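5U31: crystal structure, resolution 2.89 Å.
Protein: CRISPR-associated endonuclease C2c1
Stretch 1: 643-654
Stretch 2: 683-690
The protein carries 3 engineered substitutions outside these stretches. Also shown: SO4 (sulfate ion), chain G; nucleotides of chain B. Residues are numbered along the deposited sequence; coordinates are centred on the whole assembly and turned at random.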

ATOM      1  N   LEU A 643       9.545 -23.077 -17.519  1.00 47.89           N
ATOM      2  CA  LEU A 643       8.285 -22.385 -17.268  1.00 44.95           C
ATOM      3  C   LEU A 643       7.753 -21.754 -18.550  1.00 48.13           C
ATOM      4  O   LEU A 643       6.605 -21.994 -18.942  1.00 46.96           O
ATOM      5  CB  LEU A 643       8.457 -21.333 -16.171  1.00 43.68           C
ATOM      6  CG  LEU A 643       7.273 -20.390 -15.918  1.00 42.79           C
ATOM      7  CD1 LEU A 643       5.995 -21.153 -15.649  1.00 42.90           C
ATOM      8  CD2 LEU A 643       7.571 -19.451 -14.766  1.00 41.65           C
ATOM      9  N   ARG A 644       8.584 -20.960 -19.234  1.00 54.86           N
ATOM     10  CA  ARG A 644       8.130 -20.310 -20.459  1.00 48.24           C
ATOM     11  C   ARG A 644       7.780 -21.328 -21.534  1.00 47.03           C
ATOM     12  O   ARG A 644       6.933 -21.057 -22.393  1.00 48.53           O
ATOM     13  CB  ARG A 644       9.187 -19.331 -20.971  1.00 45.67           C
ATOM     14  CG  ARG A 644       9.414 -18.144 -20.050  1.00 57.68           C
ATOM     15  CD  ARG A 644      10.321 -17.095 -20.676  1.00 64.03           C
ATOM     16  NE  ARG A 644      10.634 -16.031 -19.724  1.00 80.39           N
ATOM     17  CZ  ARG A 644       9.889 -14.946 -19.540  1.00 89.75           C
ATOM     18  NH1 ARG A 644       8.780 -14.770 -20.246  1.00 95.12           N
ATOM     19  NH2 ARG A 644      10.254 -14.034 -18.647  1.00 88.28           N
ATOM     20  N   GLN A 645       8.412 -22.502 -21.504  1.00 47.82           N
ATOM     21  CA  GLN A 645       8.033 -23.566 -22.426  1.00 49.11           C
ATOM     22  C   GLN A 645       6.609 -24.029 -22.157  1.00 53.56           C
ATOM     23  O   GLN A 645       5.758 -24.034 -23.056  1.00 61.16           O
ATOM     24  CB  GLN A 645       9.007 -24.738 -22.305  1.00 49.95           C
ATOM     25  CG  GLN A 645      10.391 -24.459 -22.840  1.00 50.36           C
ATOM     26  CD  GLN A 645      11.279 -25.678 -22.774  1.00 51.34           C
ATOM     27  OE1 GLN A 645      11.302 -26.390 -21.770  1.00 53.31           O
ATOM     28  NE2 GLN A 645      12.004 -25.938 -23.853  1.00 52.51           N
ATOM     29  N   LEU A 646       6.330 -24.421 -20.912  1.00 58.59           N
ATOM     30  CA  LEU A 646       5.004 -24.918 -20.570  1.00 49.17           C
ATOM     31  C   LEU A 646       3.935 -23.863 -20.813  1.00 47.86           C
ATOM     32  O   LEU A 646       2.813 -24.197 -21.214  1.00 50.26           O
ATOM     33  CB  LEU A 646       4.983 -25.378 -19.113  1.00 47.71           C
ATOM     34  CG  LEU A 646       5.988 -26.468 -18.730  1.00 48.32           C
ATOM     35  CD1 LEU A 646       6.039 -26.625 -17.229  1.00 47.45           C
ATOM     36  CD2 LEU A 646       5.653 -27.795 -19.389  1.00 49.71           C
ATOM     37  N   ARG A 647       4.263 -22.589 -20.594  1.00 46.85           N
ATOM     38  CA  ARG A 647       3.268 -21.536 -20.757  1.00 52.17           C
ATOM     39  C   ARG A 647       2.784 -21.454 -22.202  1.00 47.44           C
ATOM     40  O   ARG A 647       1.576 -21.356 -22.452  1.00 47.45           O
ATOM     41  CB  ARG A 647       3.841 -20.196 -20.290  1.00 45.19           C
ATOM     42  CG  ARG A 647       2.806 -19.094 -20.172  1.00 52.91           C
ATOM     43  CD  ARG A 647       3.430 -17.726 -20.366  1.00 64.81           C
ATOM     44  NE  ARG A 647       4.158 -17.274 -19.185  1.00 74.97           N
ATOM     45  CZ  ARG A 647       4.868 -16.153 -19.135  1.00 84.50           C
ATOM     46  NH1 ARG A 647       5.495 -15.813 -18.019  1.00 79.46           N
ATOM     47  NH2 ARG A 647       4.954 -15.372 -20.204  1.00 85.81           N
ATOM     48  N   THR A 648       3.705 -21.513 -23.168  1.00 48.07           N
ATOM     49  CA  THR A 648       3.294 -21.472 -24.568  1.00 63.32           C
ATOM     50  C   THR A 648       2.701 -22.796 -25.031  1.00 57.09           C
ATOM     51  O   THR A 648       1.845 -22.803 -25.921  1.00 62.56           O
ATOM     52  CB  THR A 648       4.468 -21.094 -25.475  1.00 61.08           C
ATOM     53  OG1 THR A 648       5.369 -22.202 -25.587  1.00 59.49           O
ATOM     54  CG2 THR A 648       5.209 -19.886 -24.920  1.00 65.52           C
ATOM     55  N   GLN A 649       3.145 -23.918 -24.456  1.00 50.61           N
ATOM     56  CA  GLN A 649       2.521 -25.198 -24.773  1.00 51.75           C
ATOM     57  C   GLN A 649       1.047 -25.195 -24.392  1.00 51.49           C
ATOM     58  O   GLN A 649       0.203 -25.690 -25.147  1.00 57.01           O
ATOM     59  CB  GLN A 649       3.251 -26.339 -24.063  1.00 51.99           C
ATOM     60  CG  GLN A 649       4.660 -26.601 -24.565  1.00 56.71           C
ATOM     61  CD  GLN A 649       5.199 -27.957 -24.132  1.00 62.59           C
ATOM     62  OE1 GLN A 649       6.211 -28.426 -24.647  1.00 68.33           O
ATOM     63  NE2 GLN A 649       4.520 -28.591 -23.186  1.00 57.88           N
ATOM     64  N   LEU A 650       0.719 -24.635 -23.224  1.00 50.18           N
ATOM     65  CA  LEU A 650      -0.676 -24.553 -22.806  1.00 49.87           C
ATOM     66  C   LEU A 650      -1.486 -23.660 -23.736  1.00 56.08           C
ATOM     67  O   LEU A 650      -2.673 -23.919 -23.965  1.00 55.91           O
ATOM     68  CB  LEU A 650      -0.763 -24.031 -21.371  1.00 48.41           C
ATOM     69  CG  LEU A 650      -1.636 -24.803 -20.381  1.00 51.49           C
ATOM     70  CD1 LEU A 650      -1.959 -23.943 -19.165  1.00 46.78           C
ATOM     71  CD2 LEU A 650      -2.903 -25.307 -21.051  1.00 55.38           C
ATOM     72  N   ALA A 651      -0.866 -22.608 -24.278  1.00 53.91           N
ATOM     73  CA  ALA A 651      -1.594 -21.672 -25.128  1.00 50.02           C
ATOM     74  C   ALA A 651      -2.065 -22.327 -26.417  1.00 61.53           C
ATOM     75  O   ALA A 651      -3.113 -21.951 -26.955  1.00 59.95           O
ATOM     76  CB  ALA A 651      -0.723 -20.458 -25.441  1.00 53.22           C
ATOM     77  N   TYR A 652      -1.308 -23.300 -26.925  1.00 58.11           N
ATOM     78  CA  TYR A 652      -1.721 -24.054 -28.101  1.00 57.74           C
ATOM     79  C   TYR A 652      -2.641 -25.213 -27.749  1.00 55.12           C
ATOM     80  O   TYR A 652      -3.414 -25.653 -28.607  1.00 70.49           O
ATOM     81  CB  TYR A 652      -0.488 -24.566 -28.857  1.00 68.82           C
ATOM     82  CG  TYR A 652       0.224 -23.497 -29.667  1.00 86.01           C
ATOM     83  CD1 TYR A 652       0.319 -23.590 -31.051  1.00 85.13           C
ATOM     84  CD2 TYR A 652       0.792 -22.389 -29.047  1.00 94.88           C
ATOM     85  CE1 TYR A 652       0.966 -22.613 -31.793  1.00 91.27           C
ATOM     86  CE2 TYR A 652       1.437 -21.408 -29.779  1.00 97.00           C
ATOM     87  CZ  TYR A 652       1.522 -21.524 -31.152  1.00100.84           C
ATOM     88  OH  TYR A 652       2.166 -20.548 -31.882  1.00104.57           O
ATOM     89  N   LEU A 653      -2.580 -25.714 -26.513  1.00 54.01           N
ATOM     90  CA  LEU A 653      -3.556 -26.705 -26.077  1.00 61.96           C
ATOM     91  C   LEU A 653      -4.965 -26.132 -26.136  1.00 67.30           C
ATOM     92  O   LEU A 653      -5.905 -26.812 -26.566  1.00 66.41           O
ATOM     93  CB  LEU A 653      -3.227 -27.180 -24.661  1.00 57.38           C
ATOM     94  CG  LEU A 653      -3.328 -28.681 -24.375  1.00 54.46           C
ATOM     95  CD1 LEU A 653      -3.310 -28.952 -22.879  1.00 53.40           C
ATOM     96  CD2 LEU A 653      -4.567 -29.280 -25.011  1.00 59.63           C
ATOM     97  N   ARG A 654      -5.126 -24.873 -25.723  1.00 58.46           N
ATOM     98  CA  ARG A 654      -6.432 -24.228 -25.787  1.00 53.07           C
ATOM     99  C   ARG A 654      -6.863 -23.970 -27.224  1.00 63.22           C
ATOM    100  O   ARG A 654      -8.065 -23.937 -27.511  1.00 77.55           O
ATOM    101  CB  ARG A 654      -6.408 -22.923 -24.996  1.00 51.52           C
ATOM    102  CG  ARG A 654      -6.071 -23.106 -23.534  1.00 50.30           C
ATOM    103  CD  ARG A 654      -6.371 -21.852 -22.737  1.00 49.75           C
ATOM    104  NE  ARG A 654      -6.521 -22.153 -21.318  1.00 62.08           N
ATOM    105  CZ  ARG A 654      -5.570 -21.964 -20.412  1.00 64.88           C
ATOM    106  NH1 ARG A 654      -4.398 -21.460 -20.774  1.00 63.35           N
ATOM    107  NH2 ARG A 654      -5.794 -22.271 -19.140  1.00 66.09           N
ATOM    108  N   ASN A 683      10.570 -21.961 -31.732  1.00 74.60           N
ATOM    109  CA  ASN A 683      11.172 -23.002 -30.895  1.00 77.79           C
ATOM    110  C   ASN A 683      11.022 -22.673 -29.410  1.00 81.09           C
ATOM    111  O   ASN A 683      11.981 -22.718 -28.637  1.00 79.75           O
ATOM    112  CB  ASN A 683      12.638 -23.227 -31.265  1.00 78.55           C
ATOM    113  CG  ASN A 683      12.808 -23.681 -32.699  1.00 90.64           C
ATOM    114  OD1 ASN A 683      12.043 -24.510 -33.194  1.00 92.03           O
ATOM    115  ND2 ASN A 683      13.808 -23.133 -33.377  1.00 96.98           N
ATOM    116  N   HIS A 684       9.791 -22.343 -29.017  1.00 79.56           N
ATOM    117  CA  HIS A 684       9.483 -21.978 -27.642  1.00 68.13           C
ATOM    118  C   HIS A 684       9.022 -23.156 -26.795  1.00 58.88           C
ATOM    119  O   HIS A 684       9.150 -23.103 -25.566  1.00 61.46           O
ATOM    120  CB  HIS A 684       8.410 -20.884 -27.623  1.00 70.52           C
ATOM    121  CG  HIS A 684       8.928 -19.526 -27.978  1.00 78.34           C
ATOM    122  ND1 HIS A 684      10.269 -19.209 -27.940  1.00 81.83           N
ATOM    123  CD2 HIS A 684       8.286 -18.401 -28.372  1.00 83.11           C
ATOM    124  CE1 HIS A 684      10.432 -17.948 -28.297  1.00 83.64           C
ATOM    125  NE2 HIS A 684       9.244 -17.434 -28.565  1.00 83.48           N
HETATM  126  N   MSE A 685       8.496 -24.209 -27.412  1.00 53.42           N
HETATM  127  CA  MSE A 685       8.033 -25.384 -26.681  1.00 58.51           C
HETATM  128  C   MSE A 685       9.159 -26.369 -26.401  1.00 61.31           C
HETATM  129  O   MSE A 685      10.303 -26.156 -26.805  1.00 65.19           O
HETATM  130  CB  MSE A 685       6.931 -26.107 -27.457  1.00 77.42           C
HETATM  131  CG  MSE A 685       5.791 -25.221 -27.918  1.00 89.24           C
HETATM  132 SE   MSE A 685       4.497 -26.214 -28.985  1.00 98.50          SE
HETATM  133  CE  MSE A 685       3.423 -24.719 -29.620  1.00107.06           C
ATOM    134  N   THR A 686       8.821 -27.450 -25.710  1.00 54.47           N
ATOM    135  CA  THR A 686       9.761 -28.541 -25.540  1.00 71.46           C
ATOM    136  C   THR A 686       9.729 -29.438 -26.776  1.00 90.55           C
ATOM    137  O   THR A 686       8.713 -29.505 -27.471  1.00101.45           O
ATOM    138  CB  THR A 686       9.420 -29.362 -24.298  1.00 69.19           C
ATOM    139  OG1 THR A 686       8.322 -30.236 -24.584  1.00 61.49           O
ATOM    140  CG2 THR A 686       9.045 -28.442 -23.143  1.00 65.96           C
ATOM    141  N   PRO A 687      10.834 -30.123 -27.079  1.00 93.02           N
ATOM    142  CA  PRO A 687      10.841 -30.962 -28.292  1.00 90.28           C
ATOM    143  C   PRO A 687       9.827 -32.095 -28.252  1.00 80.84           C
ATOM    144  O   PRO A 687       9.033 -32.242 -29.189  1.00 74.49           O
ATOM    145  CB  PRO A 687      12.288 -31.476 -28.348  1.00 95.17           C
ATOM    146  CG  PRO A 687      12.798 -31.350 -26.946  1.00 93.02           C
ATOM    147  CD  PRO A 687      12.138 -30.128 -26.395  1.00 90.33           C
ATOM    148  N   ASP A 688       9.818 -32.891 -27.180  1.00 77.79           N
ATOM    149  CA  ASP A 688       9.025 -34.117 -27.179  1.00 82.65           C
ATOM    150  C   ASP A 688       7.528 -33.828 -27.150  1.00 73.31           C
ATOM    151  O   ASP A 688       6.743 -34.552 -27.775  1.00 71.85           O
ATOM    152  CB  ASP A 688       9.430 -35.002 -26.001  1.00 91.74           C
ATOM    153  CG  ASP A 688       9.452 -34.249 -24.689  1.00112.72           C
ATOM    154  OD1 ASP A 688       8.445 -34.302 -23.951  1.00118.42           O
ATOM    155  OD2 ASP A 688      10.476 -33.594 -24.402  1.00120.83           O
ATOM    156  N   TRP A 689       7.103 -32.784 -26.431  1.00 66.64           N
ATOM    157  CA  TRP A 689       5.681 -32.456 -26.426  1.00 62.65           C
ATOM    158  C   TRP A 689       5.249 -31.835 -27.746  1.00 67.84           C
ATOM    159  O   TRP A 689       4.117 -32.054 -28.192  1.00 85.53           O
ATOM    160  CB  TRP A 689       5.330 -31.515 -25.273  1.00 60.93           C
ATOM    161  CG  TRP A 689       3.845 -31.281 -25.179  1.00 65.07           C
ATOM    162  CD1 TRP A 689       2.939 -32.021 -24.474  1.00 56.85           C
ATOM    163  CD2 TRP A 689       3.094 -30.257 -25.841  1.00 63.48           C
ATOM    164  NE1 TRP A 689       1.675 -31.513 -24.649  1.00 56.57           N
ATOM    165  CE2 TRP A 689       1.745 -30.429 -25.483  1.00 56.36           C
ATOM    166  CE3 TRP A 689       3.433 -29.208 -26.699  1.00 66.77           C
ATOM    167  CZ2 TRP A 689       0.737 -29.594 -25.957  1.00 56.13           C
ATOM    168  CZ3 TRP A 689       2.430 -28.377 -27.161  1.00 60.11           C
ATOM    169  CH2 TRP A 689       1.101 -28.574 -26.788  1.00 56.01           C
ATOM    170  N   ARG A 690       6.125 -31.050 -28.373  1.00 73.27           N
ATOM    171  CA  ARG A 690       5.816 -30.508 -29.690  1.00 68.43           C
ATOM    172  C   ARG A 690       5.658 -31.621 -30.718  1.00 65.29           C
ATOM    173  O   ARG A 690       4.749 -31.577 -31.553  1.00 64.86           O
ATOM    174  CB  ARG A 690       6.906 -29.526 -30.113  1.00 66.97           C
ATOM    175  CG  ARG A 690       6.799 -29.033 -31.536  1.00 62.34           C
ATOM    176  CD  ARG A 690       7.842 -27.962 -31.791  1.00 74.86           C
ATOM    177  NE  ARG A 690       9.186 -28.418 -31.448  1.00 82.10           N
ATOM    178  CZ  ARG A 690      10.258 -27.634 -31.426  1.00 86.56           C
ATOM    179  NH1 ARG A 690      10.147 -26.349 -31.727  1.00 86.44           N
ATOM    180  NH2 ARG A 690      11.442 -28.136 -31.104  1.00 92.98           N
TER
HETATM  181  S   SO4 G1202       6.222 -12.090 -18.795  1.00113.70           S
HETATM  182  O1  SO4 G1202       7.213 -12.991 -19.382  1.00111.76           O
HETATM  183  O2  SO4 G1202       5.483 -11.434 -19.866  1.00117.48           O
HETATM  184  O3  SO4 G1202       5.286 -12.826 -17.943  1.00 95.20           O
HETATM  185  O4  SO4 G1202       6.910 -11.073 -18.005  1.00121.60           O
ATOM    186  P     A B 107      -9.740 -20.550 -20.929  1.00 57.76           P
ATOM    187  OP1   A B 107      -9.350 -21.805 -21.618  1.00 64.86           O
ATOM    188  OP2   A B 107      -8.863 -19.352 -21.009  1.00 55.10           O
ATOM    189  O5'   A B 107     -11.191 -20.115 -21.426  1.00 59.89           O
ATOM    190  C5'   A B 107     -12.250 -21.059 -21.492  1.00 64.44           C
ATOM    191  C4'   A B 107     -13.558 -20.405 -21.857  1.00 63.89           C
ATOM    192  O4'   A B 107     -13.981 -19.516 -20.792  1.00 70.74           O
ATOM    193  C3'   A B 107     -13.538 -19.519 -23.090  1.00 56.14           C
ATOM    194  O3'   A B 107     -13.634 -20.256 -24.294  1.00 51.54           O
ATOM    195  C2'   A B 107     -14.719 -18.587 -22.849  1.00 67.09           C
ATOM    196  O2'   A B 107     -15.943 -19.240 -23.153  1.00 76.43           O
ATOM    197  C1'   A B 107     -14.646 -18.395 -21.336  1.00 64.63           C
ATOM    198  N9    A B 107     -13.908 -17.173 -20.955  1.00 62.84           N
ATOM    199  C8    A B 107     -12.629 -17.066 -20.463  1.00 60.50           C
ATOM    200  N7    A B 107     -12.263 -15.831 -20.206  1.00 54.05           N
ATOM    201  C5    A B 107     -13.378 -15.077 -20.547  1.00 45.69           C
ATOM    202  C6    A B 107     -13.638 -13.698 -20.508  1.00 45.20           C
ATOM    203  N6    A B 107     -12.757 -12.786 -20.093  1.00 44.21           N
ATOM    204  N1    A B 107     -14.852 -13.273 -20.920  1.00 56.27           N
ATOM    205  C2    A B 107     -15.743 -14.181 -21.337  1.00 52.78           C
ATOM    206  N3    A B 107     -15.617 -15.503 -21.418  1.00 56.80           N
ATOM    207  C4    A B 107     -14.397 -15.891 -21.007  1.00 55.11           C
ATOM    208  P     C B 106      -5.889 -18.185 -17.565  1.00 47.14           P
ATOM    209  OP1   C B 106      -4.955 -18.990 -18.394  1.00 47.01           O
ATOM    210  OP2   C B 106      -5.947 -16.711 -17.740  1.00 42.25           O
ATOM    211  O5'   C B 106      -7.352 -18.773 -17.756  1.00 43.51           O
ATOM    212  C5'   C B 106      -7.660 -20.081 -17.305  1.00 43.92           C
ATOM    213  C4'   C B 106      -9.147 -20.275 -17.178  1.00 46.85           C
ATOM    214  O4'   C B 106      -9.670 -19.410 -16.141  1.00 53.77           O
ATOM    215  C3'   C B 106      -9.962 -19.908 -18.405  1.00 46.96           C
ATOM    216  O3'   C B 106      -9.955 -20.925 -19.387  1.00 53.23           O
ATOM    217  C2'   C B 106     -11.336 -19.636 -17.816  1.00 44.97           C
ATOM    218  O2'   C B 106     -12.002 -20.858 -17.535  1.00 45.60           O
ATOM    219  C1'   C B 106     -10.966 -18.971 -16.491  1.00 45.90           C
ATOM    220  N1    C B 106     -10.948 -17.496 -16.593  1.00 50.21           N
ATOM    221  C2    C B 106     -12.145 -16.808 -16.411  1.00 51.50           C
ATOM    222  O2    C B 106     -13.166 -17.466 -16.175  1.00 52.43           O
ATOM    223  N3    C B 106     -12.158 -15.457 -16.496  1.00 54.18           N
ATOM    224  C4    C B 106     -11.029 -14.798 -16.753  1.00 41.85           C
ATOM    225  N4    C B 106     -11.085 -13.467 -16.828  1.00 41.41           N
ATOM    226  C5    C B 106      -9.791 -15.474 -16.940  1.00 41.94           C
ATOM    227  C6    C B 106      -9.793 -16.809 -16.851  1.00 50.15           C

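Gln 649 of the helix 643-654 anchors the turn that leads into the helix beginning at Pro 687. Its side chain (chi1 m, chi2 t) starts sideways, but its end comes nearer the turn, where OE1 accepts two hydrogen bonds from one residue: Thr 686 N at 3.0 Å and Thr 686 OG1 at 2.8 Å. A carboxamide oxygen, with two lone pairs, suits this double role in a buried place; the amide half is satisfied too, as Gln 649 NE2 is bonded elsewhere in the structure. Thr 686 OG1 donates to Gln 649 and also accepts, as N-cap, a weak bond from Trp 689 N (3.4 Å from OG1), so one hydroxyl links helix start to partner helix. Trp 689 points toward the first stretch and lays a ring face against Gln 649, whose CB lies 4.0 Å from the centroid of the six-membered ring; Leu 653 CG meets the ring edge, 4.5 Å from Trp 689 CZ2. The indole Trp 689 NE1 is satisfied elsewhere. Selenomethionine Met 685, buried, sets its CE over the Tyr 652 ring, 3.5 Å from the centroid. Thr 648 OG1 donates back to Gln 645 O (3.1 Å), satisfying its proton within the helix, while His 684 O receives a CA-H...O contact from Gln 645 CA at 3.4 Å. The two stretches together bury 523 Å².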